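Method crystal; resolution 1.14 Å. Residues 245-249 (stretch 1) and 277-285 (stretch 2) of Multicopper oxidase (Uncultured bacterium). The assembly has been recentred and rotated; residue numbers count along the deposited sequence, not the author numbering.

Stretch 1 (245-249) NPGRF
Stretch 2 277-285: GVPVDDWYV

This is a small contact, 334 Å² summed over both sides, in which one arginine, Arg248, reaches into a loop and is held there by a salt bridge, a tyrosine ring and backbone oxygen, while a minor apolar patch packs beside it. Stretch 1 enters as a loop, with Asn245 at phi/psi -140/79, Pro246 at -61/135 and Gly247 nearly fully extended at 179/-170, and becomes strand at Arg248 (-114/109) and Phe249 (-121/111). Stretch 2 has no regular helix or strand. Gly277 lies at -83/-6, Val278 to Asp281 are extended (-87/123, -62/142, -87/127, -81/149), and a type I turn runs from Asp281 to Tyr284, with Asp282 at -62/-25, Trp283 at -92/0 and Tyr284 N bonded to Asp281 O at 3.1 Å. The backbones approach most closely at Gly247 and Val278, whose CA atoms are 6.1 Å apart.

Arg248 points its CB toward stretch 2 and adopts m, t, m for chi1 to chi3 (-66°, -170°, -61°), with chi4 at -98°. Its covered area, 155 Å², is the largest in the contact. Asp281, chi1 m (-64°) and chi2 -84°, starts sideways, but its carboxylate comes nearer: Arg248 NH2 donates to Asp281 OD2 at 2.8 Å and 161°, the near-linear arm of the salt bridge. The second arm, Arg248 NH1 to Asp281 OD2, is weak at 3.3 Å and 134°. Also weak is the bond from Arg248 NH1 to Pro279 O, 3.1 Å at 122°. Both acceptors lie near the guanidinium plane, where its N-H groups point. A water extends this network, accepting from Arg248 NH1 at 2.8 Å and donating to Val278 O at 2.8 Å.

Tyr284, chi1 t (176°) and chi2 47°, covers one face of the guanidinium. Arg248 CD sits 3.6 Å from the centroid of the Tyr284 ring and 8° off its normal, a CH-pi contact over the face; Arg248 CZ is 4.4 Å from the Tyr284 centroid at 28°, so the cation-pi contact is off-centre. Trp283, chi1 p (40°) and chi2 -99°, brings CH2 to 3.6 Å from Arg248 NH2, near the guanidinium plane.

Val278, chi1 t (177°), points toward stretch 1 and supplies the apolar patch, with Val278 CG2 4.2 Å from Pro246 CB. The same methyl packs closely against the backbone, Val278 CG2 lying 3.5 Å from Gly247 N. Gly247 has no side chain, and an ideal CB there would point away from stretch 2 and fall 2.5 Å from Phe249 CE2, a clash within its own stretch.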

# COMPACT_ATOMS: atom_id res chain seq x y z
N ASN A 245 26.12 13.80 -1.49
CA ASN A 245 26.84 12.54 -1.32
C ASN A 245 27.24 11.97 -2.66
O ASN A 245 26.58 11.09 -3.22
CB ASN A 245 25.91 11.55 -0.63
CG ASN A 245 26.63 10.22 -0.39
OD1 ASN A 245 27.89 10.12 -0.46
ND2 ASN A 245 25.85 9.18 -0.08
N PRO A 246 28.31 12.50 -3.25
CA PRO A 246 28.62 12.09 -4.65
C PRO A 246 28.88 10.60 -4.79
O PRO A 246 29.67 9.98 -4.06
CB PRO A 246 29.93 12.88 -4.94
CG PRO A 246 29.72 14.14 -4.11
CD PRO A 246 29.16 13.62 -2.79
N GLY A 247 28.29 10.02 -5.81
CA GLY A 247 28.40 8.61 -6.15
C GLY A 247 27.55 8.32 -7.38
O GLY A 247 27.03 9.29 -8.00
N ARG A 248 27.38 7.07 -7.71
CA ARG A 248 26.35 6.63 -8.65
C ARG A 248 25.37 5.80 -7.80
O ARG A 248 25.74 4.70 -7.36
CB ARG A 248 26.87 5.81 -9.81
CG ARG A 248 27.78 6.59 -10.73
CD ARG A 248 28.13 5.87 -12.03
NE ARG A 248 28.84 4.60 -11.82
CZ ARG A 248 30.18 4.48 -11.91
NH1 ARG A 248 30.97 5.52 -12.19
NH2 ARG A 248 30.70 3.29 -11.72
N PHE A 249 24.19 6.36 -7.58
CA PHE A 249 23.24 5.77 -6.65
C PHE A 249 21.93 5.43 -7.33
O PHE A 249 21.16 6.29 -7.74
CB PHE A 249 23.02 6.77 -5.49
CG PHE A 249 24.19 6.75 -4.50
CD1 PHE A 249 24.46 5.62 -3.73
CD2 PHE A 249 24.95 7.90 -4.34
CE1 PHE A 249 25.47 5.66 -2.80
CE2 PHE A 249 25.99 7.92 -3.38
CZ PHE A 249 26.23 6.78 -2.61
N GLY A 277 30.60 14.72 -10.68
CA GLY A 277 32.07 14.70 -10.41
C GLY A 277 32.61 13.29 -10.38
O GLY A 277 33.85 13.12 -10.19
N VAL A 278 31.76 12.26 -10.48
CA VAL A 278 32.29 10.90 -10.21
C VAL A 278 32.86 10.32 -11.48
O VAL A 278 32.17 10.22 -12.52
CB VAL A 278 31.15 10.00 -9.66
CG1 VAL A 278 31.69 8.58 -9.47
CG2 VAL A 278 30.60 10.58 -8.36
N PRO A 279 34.12 9.91 -11.53
CA PRO A 279 34.64 9.34 -12.79
C PRO A 279 33.91 8.09 -13.19
O PRO A 279 33.50 7.27 -12.36
CB PRO A 279 36.11 9.00 -12.42
CG PRO A 279 36.43 9.92 -11.29
CD PRO A 279 35.14 9.97 -10.49
N VAL A 280 33.68 7.92 -14.49
CA VAL A 280 32.90 6.80 -15.01
C VAL A 280 33.73 5.56 -15.26
O VAL A 280 34.69 5.55 -15.98
CB VAL A 280 32.20 7.27 -16.32
CG1 VAL A 280 31.44 6.13 -16.97
CG2 VAL A 280 31.32 8.49 -16.06
N ASP A 281 33.34 4.42 -14.72
CA ASP A 281 34.03 3.16 -14.91
C ASP A 281 33.66 2.50 -16.23
O ASP A 281 32.52 2.73 -16.66
CB ASP A 281 33.70 2.19 -13.76
CG ASP A 281 34.26 2.82 -12.46
OD1 ASP A 281 35.46 2.64 -12.18
OD2 ASP A 281 33.49 3.50 -11.75
N ASP A 282 34.55 1.76 -16.87
CA ASP A 282 34.27 1.13 -18.16
C ASP A 282 33.09 0.14 -18.05
O ASP A 282 32.48 -0.08 -19.09
CB ASP A 282 35.45 0.31 -18.73
CG ASP A 282 36.53 1.23 -19.28
OD1 ASP A 282 36.33 2.45 -19.45
OD2 ASP A 282 37.64 0.71 -19.56
N TRP A 283 32.87 -0.40 -16.83
CA TRP A 283 31.82 -1.43 -16.67
C TRP A 283 30.47 -0.83 -16.28
O TRP A 283 29.49 -1.56 -16.12
CB TRP A 283 32.19 -2.52 -15.64
CG TRP A 283 32.88 -1.97 -14.44
CD1 TRP A 283 34.23 -1.95 -14.19
CD2 TRP A 283 32.26 -1.34 -13.31
NE1 TRP A 283 34.46 -1.34 -12.97
CE2 TRP A 283 33.25 -0.97 -12.42
CE3 TRP A 283 30.90 -1.11 -13.01
CZ2 TRP A 283 32.98 -0.34 -11.20
CZ3 TRP A 283 30.65 -0.46 -11.80
CH2 TRP A 283 31.67 -0.09 -10.91
N TYR A 284 30.45 0.51 -16.16
CA TYR A 284 29.17 1.14 -15.77
C TYR A 284 28.12 0.93 -16.83
O TYR A 284 28.33 1.22 -18.02
CB TYR A 284 29.39 2.65 -15.50
CG TYR A 284 28.11 3.41 -15.19
CD1 TYR A 284 27.19 2.88 -14.26
CD2 TYR A 284 27.78 4.63 -15.78
CE1 TYR A 284 26.04 3.57 -13.98
CE2 TYR A 284 26.62 5.31 -15.50
CZ TYR A 284 25.74 4.76 -14.58
OH TYR A 284 24.57 5.42 -14.28
N VAL A 285 26.95 0.46 -16.42
CA VAL A 285 25.90 0.12 -17.37
C VAL A 285 25.52 1.29 -18.28
O VAL A 285 25.20 1.09 -19.46
CB VAL A 285 24.66 -0.45 -16.64
CG1 VAL A 285 23.98 0.63 -15.78
CG2 VAL A 285 23.60 -0.99 -17.59
O HOH W 1 30.24 8.19 -12.82